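Transglutaminase-like enzymes, putative cysteine protease (Cytophaga hutchinsonii, PDB 3ISR) is a putative cysteine protease of the transglutaminase-like superfamily, whose precise substrate and reaction remain to be established. Local coordinates at residues N33-R38 with T66-R71; H43-S48 with T85-T90; R200-Y205 with L240-T245. All blocks are in the same frame, centred on the assembly; numbering follows the deposited sequence.

Interaction 1 of 3, residues N33-R38 with T66-R71; sequences NVHALR and TSRFVR
The guanidinium of Arg68 lies between two side chains of the loop 33-38 and is hydrogen-bonded to that loop's backbone. Its NH1 donates to Ala36 O at 2.9 Å, a fairly straight bond (160° at the hydrogen) with the carbonyl oxygen near the guanidinium plane. Over one face, above the centre, comes Arg38 NH1, a like charge 3.5 Å from Arg68 NH2. His35 covers the opposite face, where its CD2 sits nearer the rim, 3.3 Å from Arg68 NH2, the ring and guanidinium planes being 60° apart. The Arg68 chain bends at its third torsion (chi3 64°), which turns NE off the line of the extended chain. His35 also meets the next residue but one on the other segment, its CE1 lying 3.4 Å from Val70 CG1. Further along, Leu37 CD1 packs on the backbone between Thr66 and Ser67, 3.6 Å from Ser67 N.

Two waters fill in where the backbones do not pair directly. One accepts from Val34 N, donates to Arg68 O and is hydrogen-bonded to His35 ND1 at 2.9 Å, in the plane of the imidazole; the other accepts from Arg68 N and donates to His35 O.

Farther out, Arg68 forms salt bridges through NH2 to Glu47 and through NE to Glu59, so that acidic partners would probably offset the repulsion from Arg38. Tyr84 meets the His35 ring and its hydroxyl bonds to Ala36 N. A buried arginine, flanked by two loop side chains, thus joins the irregular segment 33-38 to the chain entering strand 69-74. The loop follows strand 28-32, which lies between strands 69-74 and 255-258 in a four-stranded antiparallel sheet, and both segments belong to the bacterial transglutaminase N-terminal domain.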
loop_
_atom_site.group_PDB
_atom_site.type_symbol
_atom_site.label_atom_id
_atom_site.label_comp_id
_atom_site.label_asym_id
_atom_site.label_seq_id
_atom_site.Cartn_x
_atom_site.Cartn_y
_atom_site.Cartn_z
ATOM N N ASN B 33 -4.150 -13.523 25.652
ATOM C CA ASN B 33 -3.313 -12.720 26.523
ATOM C C ASN B 33 -4.171 -11.816 27.381
ATOM O O ASN B 33 -4.426 -10.660 26.998
ATOM C CB ASN B 33 -2.325 -11.894 25.706
ATOM C CG ASN B 33 -1.296 -11.216 26.567
ATOM O OD1 ASN B 33 -0.934 -11.703 27.660
ATOM N ND2 ASN B 33 -0.813 -10.085 26.091
ATOM N N VAL B 34 -4.634 -12.357 28.519
ATOM C CA VAL B 34 -5.553 -11.642 29.412
ATOM C C VAL B 34 -5.062 -11.482 30.857
ATOM O O VAL B 34 -5.544 -10.600 31.573
ATOM C CB VAL B 34 -7.012 -12.255 29.400
ATOM C CG1 VAL B 34 -7.572 -12.301 27.975
ATOM C CG2 VAL B 34 -7.036 -13.640 30.035
ATOM N N HIS B 35 -4.126 -12.335 31.286
ATOM C CA HIS B 35 -3.535 -12.271 32.626
ATOM C C HIS B 35 -2.737 -10.995 32.884
ATOM O O HIS B 35 -2.000 -10.520 32.001
ATOM C CB HIS B 35 -2.574 -13.435 32.807
ATOM C CG HIS B 35 -3.255 -14.741 33.045
ATOM N ND1 HIS B 35 -3.885 -15.439 32.036
ATOM C CD2 HIS B 35 -3.418 -15.469 34.174
ATOM C CE1 HIS B 35 -4.409 -16.544 32.539
ATOM N NE2 HIS B 35 -4.139 -16.584 33.834
ATOM N N ALA B 36 -2.831 -10.474 34.105
ATOM C CA ALA B 36 -1.966 -9.372 34.509
ATOM C C ALA B 36 -0.538 -9.884 34.592
ATOM O O ALA B 36 -0.314 -11.051 34.919
ATOM C CB ALA B 36 -2.405 -8.788 35.853
ATOM N N LEU B 37 0.428 -9.036 34.246
ATOM C CA LEU B 37 1.826 -9.432 34.316
ATOM C C LEU B 37 2.304 -9.353 35.766
ATOM O O LEU B 37 1.798 -8.542 36.540
ATOM C CB LEU B 37 2.685 -8.501 33.444
ATOM C CG LEU B 37 4.061 -9.009 32.996
ATOM C CD1 LEU B 37 3.994 -10.267 32.119
ATOM C CD2 LEU B 37 4.829 -7.906 32.268
ATOM N N ARG B 38 3.261 -10.213 36.113
ATOM C CA ARG B 38 4.000 -10.140 37.376
ATOM C C ARG B 38 5.350 -9.508 37.107
ATOM O O ARG B 38 6.135 -10.029 36.302
ATOM C CB ARG B 38 4.242 -11.533 37.934
ATOM C CG ARG B 38 3.027 -12.174 38.528
ATOM C CD ARG B 38 3.445 -13.365 39.366
ATOM N NE ARG B 38 2.299 -13.962 40.041
ATOM C CZ ARG B 38 1.523 -14.895 39.503
ATOM N NH1 ARG B 38 1.776 -15.343 38.281
ATOM N NH2 ARG B 38 0.492 -15.382 40.187
ATOM N N THR B 66 7.623 -10.917 28.758
ATOM C CA THR B 66 6.842 -9.705 29.016
ATOM C C THR B 66 5.342 -9.881 28.706
ATOM O O THR B 66 4.639 -8.913 28.402
ATOM C CB THR B 66 7.403 -8.482 28.261
ATOM O OG1 THR B 66 7.369 -8.745 26.850
ATOM C CG2 THR B 66 8.859 -8.165 28.704
ATOM N N SER B 67 4.876 -11.125 28.754
ATOM C CA SER B 67 3.439 -11.431 28.633
ATOM C C SER B 67 3.213 -12.843 29.108
ATOM O O SER B 67 4.117 -13.682 29.021
ATOM C CB SER B 67 2.969 -11.325 27.187
ATOM O OG SER B 67 3.869 -11.996 26.339
ATOM N N ARG B 68 2.002 -13.096 29.596
ATOM C CA ARG B 68 1.593 -14.409 30.044
ATOM C C ARG B 68 0.536 -14.868 29.081
ATOM O O ARG B 68 -0.575 -14.328 29.070
ATOM C CB ARG B 68 0.988 -14.337 31.452
ATOM C CG ARG B 68 1.986 -13.884 32.501
ATOM C CD ARG B 68 1.305 -13.606 33.834
ATOM N NE ARG B 68 0.727 -14.819 34.404
ATOM C CZ ARG B 68 -0.183 -14.848 35.382
ATOM N NH1 ARG B 68 -0.645 -13.727 35.925
ATOM N NH2 ARG B 68 -0.628 -16.019 35.831
ATOM N N PHE B 69 0.877 -15.858 28.269
ATOM C CA PHE B 69 -0.068 -16.394 27.300
ATOM C C PHE B 69 -0.750 -17.636 27.853
ATOM O O PHE B 69 -0.159 -18.354 28.646
ATOM C CB PHE B 69 0.667 -16.741 26.007
ATOM C CG PHE B 69 1.250 -15.544 25.294
ATOM C CD1 PHE B 69 0.412 -14.610 24.677
ATOM C CD2 PHE B 69 2.629 -15.366 25.223
ATOM C CE1 PHE B 69 0.933 -13.493 23.998
ATOM C CE2 PHE B 69 3.184 -14.265 24.542
ATOM C CZ PHE B 69 2.326 -13.313 23.919
ATOM N N VAL B 70 -1.995 -17.880 27.444
ATOM C CA VAL B 70 -2.650 -19.150 27.759
ATOM C C VAL B 70 -3.234 -19.719 26.487
ATOM O O VAL B 70 -3.794 -18.983 25.671
ATOM C CB VAL B 70 -3.767 -19.035 28.857
ATOM C CG1 VAL B 70 -3.165 -18.688 30.224
ATOM C CG2 VAL B 70 -4.812 -18.023 28.459
ATOM N N ARG B 71 -3.112 -21.024 26.310
ATOM C CA ARG B 71 -3.620 -21.627 25.092
ATOM C C ARG B 71 -4.477 -22.851 25.343
ATOM O O ARG B 71 -4.256 -23.601 26.302
ATOM C CB ARG B 71 -2.490 -21.950 24.113
ATOM C CG ARG B 71 -1.399 -22.798 24.692
ATOM C CD ARG B 71 -0.357 -23.180 23.625
ATOM N NE ARG B 71 0.818 -23.731 24.282
ATOM C CZ ARG B 71 1.977 -23.974 23.681
ATOM N NH1 ARG B 71 2.982 -24.476 24.381
ATOM N NH2 ARG B 71 2.127 -23.722 22.381
HETATM O O HOH W 1 -3.408 -14.673 29.292
HETATM O O HOH W 2 0.375 -10.974 30.549
#

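Interaction 2 of 3, residues H43-S48 with T85-T90; sequences HILDES and TATVDT
A classic beta bulge interrupts the antiparallel pairing of 43-48 with 85-90: Leu45 and Asp46 both face Thr87. Leu45 N donates to Thr87 O at 3.0 Å, and Asp46 N reaches the same oxygen in a weak bond of 3.4 Å, while Thr87 N donates back to Asp46 O. Regular pairing continues on both flanks, Ser48 and Thr85 exchanging bonds after the bulge and His43 and Asp89 before it.

At the His43 end, Asp89 CG stands between its own backbone N and carbonyl carbon (chi1 88°). Asp89 OD2 lies 3.2 Å from His43 CD2, at the edge of the imidazole, and the carboxylate is almost coplanar with the ring (5°). On the other face of the sheet, Ile44 and Val88 lie side by side, CG1 to CG2 4.1 Å, and Glu47 CB meets Ala86 CB at 3.8 Å. A water bridges Ser48 O and Thr85 OG1.

Strand 85-90 is flanked on its other edge by strand 12-24, through backbone bonds of Ala86 to Ile16 and Val88 to Phe14. Ile44 touches Arg38 and Arg68, while Glu47 lies on His35 and its carboxylate is salt-bridged to Arg68 and hydrogen-bonded to Tyr84.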
loop_
_atom_site.group_PDB
_atom_site.type_symbol
_atom_site.label_atom_id
_atom_site.label_comp_id
_atom_site.label_asym_id
_atom_site.label_seq_id
_atom_site.Cartn_x
_atom_site.Cartn_y
_atom_site.Cartn_z
ATOM N N HIS B 43 2.224 -6.642 41.371
ATOM C CA HIS B 43 2.043 -7.913 42.064
ATOM C C HIS B 43 0.588 -8.356 42.013
ATOM O O HIS B 43 -0.337 -7.552 42.209
ATOM C CB HIS B 43 2.515 -7.814 43.533
ATOM C CG HIS B 43 3.844 -7.135 43.685
ATOM N ND1 HIS B 43 5.037 -7.826 43.703
ATOM C CD2 HIS B 43 4.169 -5.822 43.787
ATOM C CE1 HIS B 43 6.038 -6.972 43.820
ATOM N NE2 HIS B 43 5.539 -5.749 43.869
ATOM N N ILE B 44 0.400 -9.639 41.742
ATOM C CA ILE B 44 -0.914 -10.219 41.754
ATOM C C ILE B 44 -1.120 -10.820 43.148
ATOM O O ILE B 44 -0.433 -11.768 43.555
ATOM C CB ILE B 44 -1.073 -11.262 40.642
ATOM C CG1 ILE B 44 -0.824 -10.600 39.265
ATOM C CG2 ILE B 44 -2.459 -11.886 40.690
ATOM C CD1 ILE B 44 -0.488 -11.562 38.188
ATOM N N LEU B 45 -2.054 -10.225 43.873
ATOM C CA LEU B 45 -2.384 -10.666 45.220
ATOM C C LEU B 45 -3.281 -11.890 45.124
ATOM O O LEU B 45 -3.132 -12.821 45.908
ATOM C CB LEU B 45 -3.030 -9.522 46.009
ATOM C CG LEU B 45 -2.242 -8.202 45.880
ATOM C CD1 LEU B 45 -3.031 -6.979 46.364
ATOM C CD2 LEU B 45 -0.866 -8.276 46.567
ATOM N N ASP B 46 -4.161 -11.901 44.114
ATOM C CA ASP B 46 -5.068 -13.013 43.834
ATOM C C ASP B 46 -5.546 -13.016 42.362
ATOM O O ASP B 46 -5.824 -11.957 41.802
ATOM C CB ASP B 46 -6.274 -12.904 44.766
ATOM C CG ASP B 46 -7.193 -14.097 44.685
ATOM O OD1 ASP B 46 -6.717 -15.250 44.815
ATOM O OD2 ASP B 46 -8.408 -13.875 44.519
ATOM N N GLU B 47 -5.651 -14.201 41.755
ATOM C CA GLU B 47 -6.250 -14.336 40.422
ATOM C C GLU B 47 -7.010 -15.652 40.246
ATOM O O GLU B 47 -6.686 -16.657 40.880
ATOM C CB GLU B 47 -5.194 -14.174 39.308
ATOM C CG GLU B 47 -4.190 -15.321 39.208
ATOM C CD GLU B 47 -3.178 -15.147 38.083
ATOM O OE1 GLU B 47 -3.194 -14.103 37.395
ATOM O OE2 GLU B 47 -2.351 -16.058 37.890
ATOM N N SER B 48 -8.004 -15.634 39.361
ATOM C CA SER B 48 -8.788 -16.824 39.020
ATOM C C SER B 48 -9.140 -16.862 37.516
ATOM O O SER B 48 -9.558 -15.848 36.946
ATOM C CB SER B 48 -10.062 -16.867 39.884
ATOM O OG SER B 48 -10.988 -17.824 39.396
ATOM N N THR B 85 -10.350 -13.034 36.532
ATOM C CA THR B 85 -10.534 -12.054 37.597
ATOM C C THR B 85 -9.274 -11.980 38.460
ATOM O O THR B 85 -8.661 -13.009 38.752
ATOM C CB THR B 85 -11.765 -12.446 38.474
ATOM O OG1 THR B 85 -12.915 -12.579 37.630
ATOM C CG2 THR B 85 -12.048 -11.402 39.536
ATOM N N ALA B 86 -8.883 -10.773 38.868
ATOM C CA ALA B 86 -7.686 -10.613 39.698
ATOM C C ALA B 86 -7.709 -9.371 40.560
ATOM O O ALA B 86 -8.397 -8.396 40.265
ATOM C CB ALA B 86 -6.383 -10.641 38.836
ATOM N N THR B 87 -6.931 -9.428 41.634
ATOM C CA THR B 87 -6.679 -8.293 42.493
ATOM C C THR B 87 -5.198 -8.027 42.366
ATOM O O THR B 87 -4.395 -8.948 42.516
ATOM C CB THR B 87 -7.032 -8.636 43.951
ATOM O OG1 THR B 87 -8.370 -9.131 43.985
ATOM C CG2 THR B 87 -6.916 -7.420 44.830
ATOM N N VAL B 88 -4.842 -6.773 42.100
ATOM C CA VAL B 88 -3.484 -6.438 41.691
ATOM C C VAL B 88 -3.038 -5.122 42.298
ATOM O O VAL B 88 -3.829 -4.186 42.419
ATOM C CB VAL B 88 -3.396 -6.340 40.135
ATOM C CG1 VAL B 88 -2.031 -5.837 39.687
ATOM C CG2 VAL B 88 -3.676 -7.694 39.504
ATOM N N ASP B 89 -1.773 -5.049 42.687
ATOM C CA ASP B 89 -1.203 -3.775 43.069
ATOM C C ASP B 89 -0.164 -3.367 42.041
ATOM O O ASP B 89 0.546 -4.211 41.489
ATOM C CB ASP B 89 -0.603 -3.811 44.483
ATOM C CG ASP B 89 0.845 -4.263 44.497
ATOM O OD1 ASP B 89 1.760 -3.396 44.487
ATOM O OD2 ASP B 89 1.071 -5.489 44.495
ATOM N N THR B 90 -0.097 -2.074 41.774
ATOM C CA THR B 90 0.926 -1.518 40.896
ATOM C C THR B 90 1.663 -0.439 41.665
ATOM O O THR B 90 1.166 0.054 42.681
ATOM C CB THR B 90 0.294 -0.871 39.630
ATOM O OG1 THR B 90 -0.462 0.278 40.020
ATOM C CG2 THR B 90 -0.622 -1.854 38.911
HETATM O O HOH W 3 -12.594 -15.598 36.993
#

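Interaction 3 of 3, residues R200-Y205 with L240-T245; sequences RYFTGY and LVKIAT
Thr203 O takes two backbone donors from the neighbouring strand: Ile243 N at 2.8 Å, tilted 26° from the carbonyl plane, and Ala244 N in a weak bond of 3.3 Å. Both residues face Thr203, which makes this a classic beta bulge. Thr203 OG1, set between its own backbone N and carbonyl carbon (chi1 58°), adds a second weak bond from Ala244 N, while Thr203 N donates to Ala244 O. Beyond the bulge, Tyr205 N donates to Val241 O at 2.8 Å and Val241 N returns a bond to Tyr205 O.

Ile243 CD1 touches the Tyr205 ring 3.4 Å from CE2, the two side chains crossing at about a right angle. On the other side of the strand Phe202 meets the aliphatic part of Lys242, with CE1 3.5 Å from Lys242 CE, and reaches Leu240 CD1 with CE2.

Arg200 lays its guanidinium across Thr245, whose OG1 lies 3.8 Å above the plane, over its centre. Arg200 NH2 also comes within 3.7 Å of Lys242 NZ, a like charge, but its NE is salt-bridged to Glu219 and its guanidinium forms a cation-pi contact with Trp226. An alanine here would probably leave Glu219 without its charged mate and Thr245 OG1 without the guanidinium that lies over it.

Strand 199-206 runs between strand 215-222 and strand 240-246, the latter outermost within the chain, in a four-stranded antiparallel sheet; Tyr201 packs against helix 181-194, and the Tyr205 hydroxyl bonds to Val34 O and to Ser18.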
loop_
_atom_site.group_PDB
_atom_site.type_symbol
_atom_site.label_atom_id
_atom_site.label_comp_id
_atom_site.label_asym_id
_atom_site.label_seq_id
_atom_site.Cartn_x
_atom_site.Cartn_y
_atom_site.Cartn_z
ATOM N N ARG B 200 7.946 0.838 22.671
ATOM C CA ARG B 200 7.331 -0.469 22.672
ATOM C C ARG B 200 5.821 -0.356 22.940
ATOM O O ARG B 200 5.337 0.654 23.450
ATOM C CB ARG B 200 8.002 -1.389 23.704
ATOM C CG ARG B 200 7.786 -0.926 25.181
ATOM C CD ARG B 200 8.574 -1.789 26.167
ATOM N NE ARG B 200 8.142 -1.512 27.536
ATOM C CZ ARG B 200 8.737 -1.978 28.627
ATOM N NH1 ARG B 200 9.813 -2.759 28.541
ATOM N NH2 ARG B 200 8.247 -1.666 29.823
ATOM N N TYR B 201 5.118 -1.417 22.601
ATOM C CA TYR B 201 3.676 -1.498 22.734
ATOM C C TYR B 201 3.302 -1.960 24.151
ATOM O O TYR B 201 3.947 -2.851 24.706
ATOM C CB TYR B 201 3.229 -2.519 21.698
ATOM C CG TYR B 201 1.751 -2.688 21.473
ATOM C CD1 TYR B 201 1.034 -1.746 20.743
ATOM C CD2 TYR B 201 1.097 -3.846 21.904
ATOM C CE1 TYR B 201 -0.323 -1.928 20.474
ATOM C CE2 TYR B 201 -0.267 -4.035 21.654
ATOM C CZ TYR B 201 -0.959 -3.057 20.936
ATOM O OH TYR B 201 -2.291 -3.206 20.653
ATOM N N PHE B 202 2.256 -1.354 24.714
ATOM C CA PHE B 202 1.798 -1.650 26.081
ATOM C C PHE B 202 0.299 -1.973 26.019
ATOM O O PHE B 202 -0.473 -1.209 25.452
ATOM C CB PHE B 202 2.066 -0.413 26.963
ATOM C CG PHE B 202 1.546 -0.522 28.406
ATOM C CD1 PHE B 202 2.430 -0.654 29.464
ATOM C CD2 PHE B 202 0.189 -0.453 28.683
ATOM C CE1 PHE B 202 1.963 -0.737 30.801
ATOM C CE2 PHE B 202 -0.293 -0.532 30.012
ATOM C CZ PHE B 202 0.614 -0.671 31.064
ATOM N N THR B 203 -0.103 -3.106 26.583
ATOM C CA THR B 203 -1.538 -3.409 26.735
ATOM C C THR B 203 -1.883 -3.522 28.205
ATOM O O THR B 203 -1.056 -3.957 28.998
ATOM C CB THR B 203 -1.955 -4.692 26.021
ATOM O OG1 THR B 203 -1.188 -5.807 26.519
ATOM C CG2 THR B 203 -1.696 -4.551 24.520
ATOM N N GLY B 204 -3.111 -3.165 28.565
ATOM C CA GLY B 204 -3.503 -3.280 29.947
ATOM C C GLY B 204 -4.980 -3.160 30.205
ATOM O O GLY B 204 -5.780 -2.874 29.294
ATOM N N TYR B 205 -5.339 -3.417 31.458
ATOM C CA TYR B 205 -6.645 -3.000 31.995
ATOM C C TYR B 205 -6.552 -1.517 32.363
ATOM O O TYR B 205 -5.496 -1.056 32.777
ATOM C CB TYR B 205 -6.969 -3.838 33.226
ATOM C CG TYR B 205 -7.195 -5.295 32.906
ATOM C CD1 TYR B 205 -8.470 -5.772 32.633
ATOM C CD2 TYR B 205 -6.141 -6.189 32.867
ATOM C CE1 TYR B 205 -8.687 -7.115 32.319
ATOM C CE2 TYR B 205 -6.346 -7.548 32.566
ATOM C CZ TYR B 205 -7.625 -7.996 32.288
ATOM O OH TYR B 205 -7.841 -9.327 31.990
ATOM N N LEU B 240 -3.572 2.306 34.967
ATOM C CA LEU B 240 -3.287 1.138 34.123
ATOM C C LEU B 240 -2.720 -0.059 34.863
ATOM O O LEU B 240 -1.826 0.069 35.698
ATOM C CB LEU B 240 -2.328 1.515 32.989
ATOM C CG LEU B 240 -2.881 2.477 31.942
ATOM C CD1 LEU B 240 -1.722 3.105 31.134
ATOM C CD2 LEU B 240 -3.860 1.776 31.008
ATOM N N VAL B 241 -3.242 -1.231 34.538
ATOM C CA VAL B 241 -2.684 -2.482 35.035
ATOM C C VAL B 241 -2.137 -3.241 33.840
ATOM O O VAL B 241 -2.889 -3.554 32.904
ATOM C CB VAL B 241 -3.749 -3.303 35.780
ATOM C CG1 VAL B 241 -3.192 -4.649 36.202
ATOM C CG2 VAL B 241 -4.250 -2.512 36.998
ATOM N N LYS B 242 -0.839 -3.541 33.876
ATOM C CA LYS B 242 -0.137 -4.069 32.712
ATOM C C LYS B 242 -0.469 -5.515 32.419
ATOM O O LYS B 242 -0.401 -6.376 33.296
ATOM C CB LYS B 242 1.383 -3.956 32.888
ATOM C CG LYS B 242 2.164 -4.436 31.646
ATOM C CD LYS B 242 3.673 -4.507 31.920
ATOM C CE LYS B 242 4.296 -3.120 31.988
ATOM N NZ LYS B 242 5.783 -3.128 32.237
ATOM N N ILE B 243 -0.775 -5.776 31.162
ATOM C CA ILE B 243 -0.913 -7.133 30.674
ATOM C C ILE B 243 0.349 -7.531 29.941
ATOM O O ILE B 243 0.990 -8.521 30.308
ATOM C CB ILE B 243 -2.136 -7.270 29.750
ATOM C CG1 ILE B 243 -3.403 -7.148 30.585
ATOM C CG2 ILE B 243 -2.112 -8.610 28.980
ATOM C CD1 ILE B 243 -4.629 -6.791 29.742
ATOM N N ALA B 244 0.703 -6.784 28.889
ATOM C CA ALA B 244 1.925 -7.087 28.160
ATOM C C ALA B 244 2.630 -5.861 27.617
ATOM O O ALA B 244 2.039 -4.781 27.498
ATOM C CB ALA B 244 1.628 -8.059 27.002
ATOM N N THR B 245 3.900 -6.061 27.285
ATOM C CA THR B 245 4.623 -5.175 26.375
ATOM C C THR B 245 5.258 -6.014 25.256
ATOM O O THR B 245 5.525 -7.211 25.421
ATOM C CB THR B 245 5.696 -4.324 27.123
ATOM O OG1 THR B 245 6.658 -5.182 27.759
ATOM C CG2 THR B 245 5.033 -3.467 28.201
#

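Interaction 1 touches both others, its centre about 12 Å from that of interaction 2 and about 10 Å from that of interaction 3. Toward interaction 2, the salt bridge from Arg68 NH2 to Glu47 OE2 is 2.7 Å long, and Ile44 CD1 packs 3.3 Å from Ala36 O. Toward interaction 3, Val34 O and Tyr205 OH are 2.7 Å apart and Thr66 OG1 and Thr245 O 2.8 Å, both probable hydrogen bonds. Interactions 2 and 3, about 15 Å apart between centres, meet where Val88 CG1 packs on Val241 CG1 at 3.9 Å. The loop 33-38 and its partner thus join the N-terminal domain to the sheet of the transglutaminase-like part.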